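Local coordinates for protein mannose-6-phosphate isomerase (Helicobacter pylori, PDB 2QH5) that probably makes GDP-mannose from mannose 1-phosphate and GTP through its N-terminal nucleotidyltransferase domain, the part crystallised here from a longer type 2 mannose-6-phosphate isomerase, at residues His36-Glu41 / Leu67-Asn72; Glu84-Asn89 / Ser237-Glu242; Ile108-Asp113 / Ser188-Phe193. All coordinates share one frame; numbering follows the deposited sequence.

Contact 1 (His36-Glu41 / Leu67-Asn72)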
loop_
_atom_site.group_PDB
_atom_site.type_symbol
_atom_site.label_atom_id
_atom_site.label_comp_id
_atom_site.label_asym_id
_atom_site.label_seq_id
_atom_site.Cartn_x
_atom_site.Cartn_y
_atom_site.Cartn_z
ATOM N N HIS A 36 3.701 -11.654 -21.544
ATOM C CA HIS A 36 2.822 -10.635 -22.147
ATOM C C HIS A 36 2.207 -9.644 -21.145
ATOM O O HIS A 36 1.565 -8.671 -21.548
ATOM C CB HIS A 36 1.722 -11.271 -23.020
ATOM C CG HIS A 36 2.228 -12.290 -23.996
ATOM N ND1 HIS A 36 3.010 -11.959 -25.082
ATOM C CD2 HIS A 36 2.051 -13.632 -24.056
ATOM C CE1 HIS A 36 3.300 -13.054 -25.764
ATOM N NE2 HIS A 36 2.728 -14.083 -25.163
ATOM N N LYS A 37 2.416 -9.887 -19.850
ATOM C CA LYS A 37 1.784 -9.089 -18.800
ATOM C C LYS A 37 2.791 -8.326 -17.936
ATOM O O LYS A 37 3.948 -8.731 -17.797
ATOM C CB LYS A 37 0.869 -9.962 -17.934
ATOM C CG LYS A 37 -0.306 -10.565 -18.700
ATOM C CD LYS A 37 -1.478 -10.893 -17.790
ATOM C CE LYS A 37 -2.700 -11.313 -18.600
ATOM N NZ LYS A 37 -3.921 -11.459 -17.750
ATOM N N SER A 38 2.328 -7.211 -17.373
ATOM C CA SER A 38 3.160 -6.359 -16.523
ATOM C C SER A 38 2.874 -6.597 -15.045
ATOM O O SER A 38 1.819 -7.133 -14.683
ATOM C CB SER A 38 2.931 -4.883 -16.860
ATOM O OG SER A 38 1.612 -4.483 -16.531
ATOM N N LEU A 39 3.820 -6.201 -14.193
ATOM C CA LEU A 39 3.646 -6.292 -12.739
ATOM C C LEU A 39 2.389 -5.555 -12.296
ATOM O O LEU A 39 1.604 -6.080 -11.503
ATOM C CB LEU A 39 4.853 -5.706 -12.016
ATOM C CG LEU A 39 6.090 -6.591 -11.944
ATOM C CD1 LEU A 39 7.275 -5.814 -11.366
ATOM C CD2 LEU A 39 5.787 -7.835 -11.122
ATOM N N PHE A 40 2.212 -4.347 -12.838
ATOM C CA PHE A 40 1.041 -3.514 -12.608
ATOM C C PHE A 40 -0.287 -4.236 -12.878
ATOM O O PHE A 40 -1.159 -4.258 -12.009
ATOM C CB PHE A 40 1.135 -2.213 -13.428
ATOM C CG PHE A 40 -0.097 -1.349 -13.345
ATOM C CD1 PHE A 40 -0.293 -0.496 -12.266
ATOM C CD2 PHE A 40 -1.065 -1.397 -14.345
ATOM C CE1 PHE A 40 -1.436 0.280 -12.181
ATOM C CE2 PHE A 40 -2.205 -0.620 -14.265
ATOM C CZ PHE A 40 -2.394 0.216 -13.184
ATOM N N GLU A 41 -0.447 -4.828 -14.062
ATOM C CA GLU A 41 -1.700 -5.530 -14.370
ATOM C C GLU A 41 -1.853 -6.856 -13.620
ATOM O O GLU A 41 -2.971 -7.301 -13.360
ATOM C CB GLU A 41 -1.887 -5.726 -15.875
ATOM C CG GLU A 41 -0.910 -6.664 -16.534
ATOM C CD GLU A 41 -1.176 -6.808 -18.016
ATOM O OE1 GLU A 41 -0.434 -6.186 -18.807
ATOM O OE2 GLU A 41 -2.139 -7.522 -18.385
ATOM N N LEU A 67 -4.020 2.995 -17.680
ATOM C CA LEU A 67 -5.387 2.755 -18.127
ATOM C C LEU A 67 -5.410 1.799 -19.317
ATOM O O LEU A 67 -6.350 1.016 -19.476
ATOM C CB LEU A 67 -6.040 4.081 -18.510
ATOM C CG LEU A 67 -7.495 4.408 -18.162
ATOM C CD1 LEU A 67 -7.989 5.458 -19.142
ATOM C CD2 LEU A 67 -8.436 3.204 -18.165
ATOM N N GLU A 68 -4.365 1.860 -20.139
ATOM C CA GLU A 68 -4.234 0.983 -21.300
ATOM C C GLU A 68 -4.021 -0.471 -20.896
ATOM O O GLU A 68 -4.575 -1.382 -21.518
ATOM C CB GLU A 68 -3.076 1.448 -22.186
ATOM C CG GLU A 68 -3.094 0.894 -23.603
ATOM C CD GLU A 68 -2.083 1.583 -24.503
ATOM O OE1 GLU A 68 -2.512 2.331 -25.408
ATOM O OE2 GLU A 68 -0.863 1.393 -24.295
ATOM N N GLU A 69 -3.225 -0.682 -19.850
ATOM C CA GLU A 69 -2.822 -2.027 -19.439
ATOM C C GLU A 69 -3.886 -2.804 -18.673
ATOM O O GLU A 69 -3.786 -4.021 -18.527
ATOM C CB GLU A 69 -1.521 -1.974 -18.650
ATOM C CG GLU A 69 -0.322 -1.843 -19.552
ATOM C CD GLU A 69 0.969 -1.647 -18.797
ATOM O OE1 GLU A 69 1.861 -0.966 -19.337
ATOM O OE2 GLU A 69 1.094 -2.164 -17.669
ATOM N N ILE A 70 -4.901 -2.098 -18.189
ATOM C CA ILE A 70 -6.011 -2.732 -17.487
ATOM C C ILE A 70 -7.346 -2.524 -18.208
ATOM O O ILE A 70 -8.408 -2.544 -17.584
ATOM C CB ILE A 70 -6.121 -2.267 -16.005
ATOM C CG1 ILE A 70 -6.277 -0.747 -15.911
ATOM C CG2 ILE A 70 -4.916 -2.740 -15.208
ATOM C CD1 ILE A 70 -7.046 -0.288 -14.694
ATOM N N LYS A 71 -7.285 -2.335 -19.523
ATOM C CA LYS A 71 -8.493 -2.181 -20.328
ATOM C C LYS A 71 -9.239 -3.510 -20.446
ATOM O O LYS A 71 -10.471 -3.540 -20.429
ATOM C CB LYS A 71 -8.154 -1.615 -21.713
ATOM C CG LYS A 71 -9.353 -1.101 -22.525
ATOM C CD LYS A 71 -9.875 0.246 -22.021
ATOM C CE LYS A 71 -11.108 0.093 -21.132
ATOM N NZ LYS A 71 -11.529 1.389 -20.527
ATOM N N ASN A 72 -8.480 -4.600 -20.550
ATOM C CA ASN A 72 -9.035 -5.957 -20.562
ATOM C C ASN A 72 -9.678 -6.342 -19.229
ATOM O O ASN A 72 -10.676 -7.067 -19.198
ATOM C CB ASN A 72 -7.942 -6.981 -20.899
ATOM C CG ASN A 72 -7.721 -7.147 -22.396
ATOM O OD1 ASN A 72 -8.346 -6.469 -23.216
ATOM N ND2 ASN A 72 -6.824 -8.057 -22.758
#
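Ser38 stands at the N-cap of helix 39-48 with its hydroxyl between two partners, one in its own helix and one on the segment 67-72. Its OG sits in the crowded position between backbone N and carbonyl carbon (chi1 66°), from where it accepts from Glu41 N at 3.2 Å in a nearly straight bond. The same OG donates to Glu69 OE2 at 2.6 Å, approaching from above the carboxylate plane. Glu41 answers the cap: with CG likewise between backbone N and carbonyl carbon (chi1 67°) and the chain extended beyond it, OE1 receives a weak bond from Ser38 N, completing a capping box. In this conformer the hydroxyl accepts on one side and donates on the other, a good example of a cap residue that also ties its helix to a neighbour.

Two carboxylates meet here, with Glu41 OE1 and Glu69 OE2 4.5 Å apart. The nearby helix N terminus, the serine bond and a long, weak ion pair from Lys32 to Glu41 probably ease their repulsion, although the pairing may still raise the pKa of one of them. CB of Glu41 rests 3.7 Å from Glu69 O, so this side chain lies over the backbone where helix 63-69 runs out.

Phe40, its CG anti to the backbone N, carries the apolar part. Its ring plane stands 77° from the Glu69 carboxylate, while its CE2 touches Ile70 CG2 at 3.6 Å, the two side chains crossing at about a right angle. Phe40 and Ile70 both pack on Ile56 of strand 53-59, Ile70 also meets Phe44 further along helix 39-48, and Phe30 adds its ring beside Phe40; the contact therefore joins the start of helix 39-48 to helix 63-69, next to strand 53-59.

Contact 2 (Glu84-Asn89 / Ser237-Glu242)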
loop_
_atom_site.group_PDB
_atom_site.type_symbol
_atom_site.label_atom_id
_atom_site.label_comp_id
_atom_site.label_asym_id
_atom_site.label_seq_id
_atom_site.Cartn_x
_atom_site.Cartn_y
_atom_site.Cartn_z
ATOM N N GLU A 84 -0.931 11.869 -9.575
ATOM C CA GLU A 84 0.006 12.686 -8.849
ATOM C C GLU A 84 0.871 13.511 -9.792
ATOM O O GLU A 84 1.381 13.006 -10.800
ATOM C CB GLU A 84 0.837 11.828 -7.894
ATOM C CG GLU A 84 -0.037 11.077 -6.879
ATOM C CD GLU A 84 0.725 10.581 -5.667
ATOM O OE1 GLU A 84 0.338 10.958 -4.532
ATOM O OE2 GLU A 84 1.699 9.817 -5.854
ATOM N N SER A 85 0.979 14.800 -9.471
ATOM C CA SER A 85 1.968 15.681 -10.076
ATOM C C SER A 85 3.331 15.319 -9.493
ATOM O O SER A 85 4.230 14.888 -10.219
ATOM C CB SER A 85 1.616 17.148 -9.799
ATOM O OG SER A 85 0.980 17.307 -8.537
ATOM N N LEU A 86 3.456 15.478 -8.176
ATOM C CA LEU A 86 4.634 15.055 -7.421
ATOM C C LEU A 86 4.292 13.846 -6.573
ATOM O O LEU A 86 3.127 13.618 -6.233
ATOM C CB LEU A 86 5.084 16.153 -6.455
ATOM C CG LEU A 86 5.195 17.616 -6.871
ATOM C CD1 LEU A 86 5.062 18.500 -5.637
ATOM C CD2 LEU A 86 6.505 17.893 -7.615
ATOM N N SER A 87 5.320 13.091 -6.207
ATOM C CA SER A 87 5.158 11.981 -5.283
ATOM C C SER A 87 5.792 12.320 -3.936
ATOM O O SER A 87 7.010 12.496 -3.831
ATOM C CB SER A 87 5.755 10.700 -5.868
ATOM O OG SER A 87 5.105 10.344 -7.079
ATOM N N LYS A 88 4.956 12.429 -2.908
ATOM C CA LYS A 88 5.437 12.694 -1.556
ATOM C C LYS A 88 5.353 11.440 -0.678
ATOM O O LYS A 88 5.020 11.506 0.505
ATOM C CB LYS A 88 4.705 13.884 -0.929
ATOM C CG LYS A 88 5.550 15.158 -0.825
ATOM C CD LYS A 88 6.009 15.673 -2.178
ATOM C CE LYS A 88 6.664 17.052 -2.081
ATOM N NZ LYS A 88 7.880 17.087 -1.220
ATOM N N ASN A 89 5.660 10.301 -1.299
ATOM C CA ASN A 89 5.845 9.011 -0.627
ATOM C C ASN A 89 4.560 8.372 -0.100
ATOM O O ASN A 89 3.491 8.981 -0.147
ATOM C CB ASN A 89 6.914 9.116 0.462
ATOM C CG ASN A 89 7.897 7.977 0.415
ATOM O OD1 ASN A 89 7.551 6.833 0.678
ATOM N ND2 ASN A 89 9.134 8.287 0.067
ATOM N N SER A 237 -0.292 22.132 -4.002
ATOM C CA SER A 237 -0.781 21.498 -2.778
ATOM C C SER A 237 0.196 20.456 -2.246
ATOM O O SER A 237 0.356 20.294 -1.037
ATOM C CB SER A 237 -2.132 20.830 -3.036
ATOM O OG SER A 237 -3.024 21.722 -3.674
ATOM N N MET A 238 0.849 19.758 -3.162
ATOM C CA MET A 238 1.721 18.664 -2.796
ATOM C C MET A 238 3.121 19.131 -2.452
ATOM O O MET A 238 3.871 18.394 -1.824
ATOM C CB MET A 238 1.768 17.634 -3.920
ATOM C CG MET A 238 0.417 17.015 -4.204
ATOM S SD MET A 238 0.526 15.249 -4.471
ATOM C CE MET A 238 0.897 14.685 -2.814
ATOM N N GLN A 239 3.457 20.356 -2.859
ATOM C CA GLN A 239 4.787 20.935 -2.645
ATOM C C GLN A 239 5.175 21.025 -1.179
ATOM O O GLN A 239 6.257 20.580 -0.795
ATOM C CB GLN A 239 4.880 22.326 -3.274
ATOM C CG GLN A 239 5.590 22.357 -4.615
ATOM C CD GLN A 239 5.421 23.684 -5.342
ATOM O OE1 GLN A 239 4.614 24.532 -4.949
ATOM N NE2 GLN A 239 6.182 23.866 -6.416
ATOM N N ASP A 240 4.284 21.584 -0.366
ATOM C CA ASP A 240 4.583 21.839 1.040
ATOM C C ASP A 240 4.506 20.582 1.908
ATOM O O ASP A 240 4.809 20.628 3.101
ATOM C CB ASP A 240 3.650 22.915 1.602
ATOM C CG ASP A 240 2.300 22.358 2.011
ATOM O OD1 ASP A 240 1.567 21.869 1.123
ATOM O OD2 ASP A 240 1.974 22.404 3.219
ATOM N N LEU A 241 4.093 19.468 1.306
ATOM C CA LEU A 241 3.964 18.202 2.017
ATOM C C LEU A 241 5.322 17.592 2.317
ATOM O O LEU A 241 6.203 17.560 1.450
ATOM C CB LEU A 241 3.130 17.214 1.205
ATOM C CG LEU A 241 1.679 16.992 1.620
ATOM C CD1 LEU A 241 0.927 18.290 1.789
ATOM C CD2 LEU A 241 1.004 16.126 0.607
ATOM N N GLU A 242 5.486 17.115 3.550
ATOM C CA GLU A 242 6.701 16.419 3.940
ATOM C C GLU A 242 6.739 15.055 3.275
ATOM O O GLU A 242 5.777 14.292 3.351
ATOM C CB GLU A 242 6.796 16.268 5.458
ATOM C CG GLU A 242 8.115 15.645 5.908
ATOM C CD GLU A 242 8.333 15.693 7.411
ATOM O OE1 GLU A 242 7.414 16.109 8.157
ATOM O OE2 GLU A 242 9.439 15.304 7.842
#
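The loop joining strand 78-84 to helix 90-99 belongs to one of the beta-alpha units of the parallel part of the sheet, and in this contact it packs against helix 235-239 and the residues that follow. On the loop side Lys88 carries most of it. Its chain bends at chi2 and again at chi4 (both 61°), which lays the methylenes along the other backbone. CG rests 3.8 Å from Leu241 CB, and CE comes to 3.1 Å from Met238 O. NZ donates to Leu241 O at 3.2 Å, nearly along the C=O axis. The ammonium group thus serves a backbone carbonyl of the residues that follow helix 235-239.

Strand 230-233 lies parallel to strand 78-84 and leads into helix 235-239, so in this GT-A nucleotidyltransferase domain the two segments follow neighbouring strands, and Ser85 OG is bound to Leu233 O.

Met238 lies against the loop with a chain bent at chi2 and chi3. It sets SD 3.5 Å from Leu86 O and brings CE to 4.1 Å from Glu84 OE1, crossing the glutamate chain at about a right angle. From the loop side Leu86 brings CD1 down on the helix, 3.8 Å from Met238 CB and 3.7 Å from Gln239 N. Asn92 ND2 of helix 90-99 bonds both Lys88 O and Glu242 O.

Contact 3 (Ile108-Asp113 / Ser188-Phe193)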
loop_
_atom_site.group_PDB
_atom_site.type_symbol
_atom_site.label_atom_id
_atom_site.label_comp_id
_atom_site.label_asym_id
_atom_site.label_seq_id
_atom_site.Cartn_x
_atom_site.Cartn_y
_atom_site.Cartn_z
ATOM N N ILE A 108 -7.290 -2.286 1.365
ATOM C CA ILE A 108 -6.234 -3.235 1.076
ATOM C C ILE A 108 -5.213 -2.487 0.224
ATOM O O ILE A 108 -5.471 -2.217 -0.948
ATOM C CB ILE A 108 -6.780 -4.467 0.321
ATOM C CG1 ILE A 108 -7.876 -5.157 1.131
ATOM C CG2 ILE A 108 -5.662 -5.467 0.003
ATOM C CD1 ILE A 108 -8.616 -6.230 0.358
ATOM N N VAL A 109 -4.072 -2.154 0.830
ATOM C CA VAL A 109 -3.038 -1.310 0.219
ATOM C C VAL A 109 -1.924 -2.172 -0.367
ATOM O O VAL A 109 -1.220 -2.862 0.360
ATOM C CB VAL A 109 -2.450 -0.316 1.255
ATOM C CG1 VAL A 109 -1.293 0.465 0.668
ATOM C CG2 VAL A 109 -3.527 0.635 1.757
ATOM N N THR A 110 -1.771 -2.124 -1.689
ATOM C CA THR A 110 -0.931 -3.078 -2.419
ATOM C C THR A 110 -0.032 -2.386 -3.431
ATOM O O THR A 110 -0.529 -1.840 -4.409
ATOM C CB THR A 110 -1.808 -4.118 -3.190
ATOM O OG1 THR A 110 -2.777 -3.444 -4.017
ATOM C CG2 THR A 110 -2.550 -5.013 -2.218
ATOM N N PRO A 111 1.296 -2.413 -3.214
ATOM C CA PRO A 111 2.215 -1.889 -4.228
ATOM C C PRO A 111 2.127 -2.683 -5.536
ATOM O O PRO A 111 1.843 -3.874 -5.517
ATOM C CB PRO A 111 3.597 -2.063 -3.578
ATOM C CG PRO A 111 3.326 -2.177 -2.113
ATOM C CD PRO A 111 2.017 -2.905 -2.027
ATOM N N SER A 112 2.370 -2.018 -6.660
ATOM C CA SER A 112 2.134 -2.609 -7.980
ATOM C C SER A 112 3.318 -3.411 -8.511
ATOM O O SER A 112 3.143 -4.266 -9.373
ATOM C CB SER A 112 1.767 -1.518 -8.985
ATOM O OG SER A 112 2.738 -0.490 -8.976
ATOM N N ASP A 113 4.513 -3.132 -7.994
ATOM C CA ASP A 113 5.741 -3.813 -8.428
ATOM C C ASP A 113 5.995 -5.137 -7.687
ATOM O O ASP A 113 7.138 -5.473 -7.359
ATOM C CB ASP A 113 6.955 -2.874 -8.311
ATOM C CG ASP A 113 7.087 -2.235 -6.927
ATOM O OD1 ASP A 113 7.694 -1.147 -6.829
ATOM O OD2 ASP A 113 6.590 -2.806 -5.935
ATOM N N SER A 188 6.436 -6.606 3.701
ATOM C CA SER A 188 6.052 -6.755 2.306
ATOM C C SER A 188 5.756 -5.407 1.673
ATOM O O SER A 188 5.855 -5.251 0.459
ATOM C CB SER A 188 4.825 -7.651 2.179
ATOM O OG SER A 188 3.664 -6.968 2.606
ATOM N N GLY A 189 5.394 -4.432 2.497
ATOM C CA GLY A 189 4.980 -3.129 2.000
ATOM C C GLY A 189 3.489 -3.079 1.734
ATOM O O GLY A 189 2.953 -2.008 1.488
ATOM N N MET A 190 2.827 -4.238 1.775
ATOM C CA MET A 190 1.358 -4.328 1.710
ATOM C C MET A 190 0.749 -4.041 3.080
ATOM O O MET A 190 1.424 -4.204 4.094
ATOM C CB MET A 190 0.915 -5.723 1.282
ATOM C CG MET A 190 1.556 -6.265 0.022
ATOM S SD MET A 190 0.866 -7.876 -0.383
ATOM C CE MET A 190 -0.858 -7.633 0.078
ATOM N N PHE A 191 -0.526 -3.641 3.112
ATOM C CA PHE A 191 -1.188 -3.239 4.356
ATOM C C PHE A 191 -2.685 -3.397 4.252
ATOM O O PHE A 191 -3.247 -3.189 3.188
ATOM C CB PHE A 191 -0.918 -1.769 4.695
ATOM C CG PHE A 191 0.513 -1.461 4.986
ATOM C CD1 PHE A 191 1.270 -0.735 4.078
ATOM C CD2 PHE A 191 1.111 -1.903 6.159
ATOM C CE1 PHE A 191 2.600 -0.463 4.328
ATOM C CE2 PHE A 191 2.445 -1.634 6.419
ATOM C CZ PHE A 191 3.191 -0.911 5.504
ATOM N N VAL A 192 -3.329 -3.756 5.364
ATOM C CA VAL A 192 -4.790 -3.735 5.468
ATOM C C VAL A 192 -5.171 -3.037 6.765
ATOM O O VAL A 192 -4.510 -3.215 7.785
ATOM C CB VAL A 192 -5.434 -5.156 5.419
ATOM C CG1 VAL A 192 -6.958 -5.060 5.441
ATOM C CG2 VAL A 192 -4.986 -5.927 4.174
ATOM N N PHE A 193 -6.207 -2.209 6.703
ATOM C CA PHE A 193 -6.744 -1.476 7.850
ATOM C C PHE A 193 -8.029 -0.792 7.430
ATOM O O PHE A 193 -8.256 -0.574 6.240
ATOM C CB PHE A 193 -5.770 -0.417 8.415
ATOM C CG PHE A 193 -4.795 0.160 7.402
ATOM C CD1 PHE A 193 -5.238 0.904 6.306
ATOM C CD2 PHE A 193 -3.423 -0.023 7.572
ATOM C CE1 PHE A 193 -4.334 1.426 5.393
ATOM C CE2 PHE A 193 -2.505 0.507 6.667
ATOM C CZ PHE A 193 -2.955 1.220 5.571
#
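Strands 108-111 and 190-193 run antiparallel, their short axes 4.7 Å apart at closest approach and their directions 171° apart, with Val109 and Phe191 as the hydrogen-bonded pair. Val109 N donates to Phe191 O at 2.7 Å, nearly along the C=O axis, and Phe191 N returns a more bent bond (147° at the hydrogen) to Val109 O at 2.9 Å. Strand 106-111 pairs in parallel with strand 5-10 on its other edge, so this is where the mixed sheet of the GT-A domain changes from parallel to antiparallel neighbours.

On one face Val109 turns its two methyls to different rings: CG1 lies at the edge of Phe191, near the ring plane, while CG2 reaches Phe193 CE1 at 3.8 Å. Phe191 and Phe193 continue to Met251 of helix 246-251, which covers this side. The opposite face carries the non-hydrogen-bonded pair Ile108 and Val192, whose CG2 methyls meet more loosely at 4.3 Å beneath helix 119-134.

Further along, Thr110 CG2 touches Met190 CE at 3.9 Å, both beside Tyr122 of that helix. The threonine's OG1 is bonded instead to Asn7 ND2 of strand 5-10. Pro111 sets its ring across the Met190 chain at about a right angle and rests CG 3.6 Å from Gly189 O. Gly189 adopts a positive phi (89°) as the chain turns its corner, and an ST turn spans it, in which Ser188 OG accepts from Met190 N at 3.0 Å.

From the N terminus, contact 1 closes first: residues 36-41 and 67-72 enclose strand 53-59 and join the helices on either side of it in sequence. The chain then passes through strand 78-84 and opens the long loop that contact 2 closes at 237-242, after strand 230-233. Contact 3 is nested wholly within that loop, pairing strand 106-111 with the later strand 184-194 near the centre of the chain. Contact 1 precedes both in series, yet it touches contact 3 in space, Leu39 and Phe40 packing on Ser112. Contact 2 lies apart, its nearest atoms about 12 Å from contact 1 and about 10 Å from contact 3.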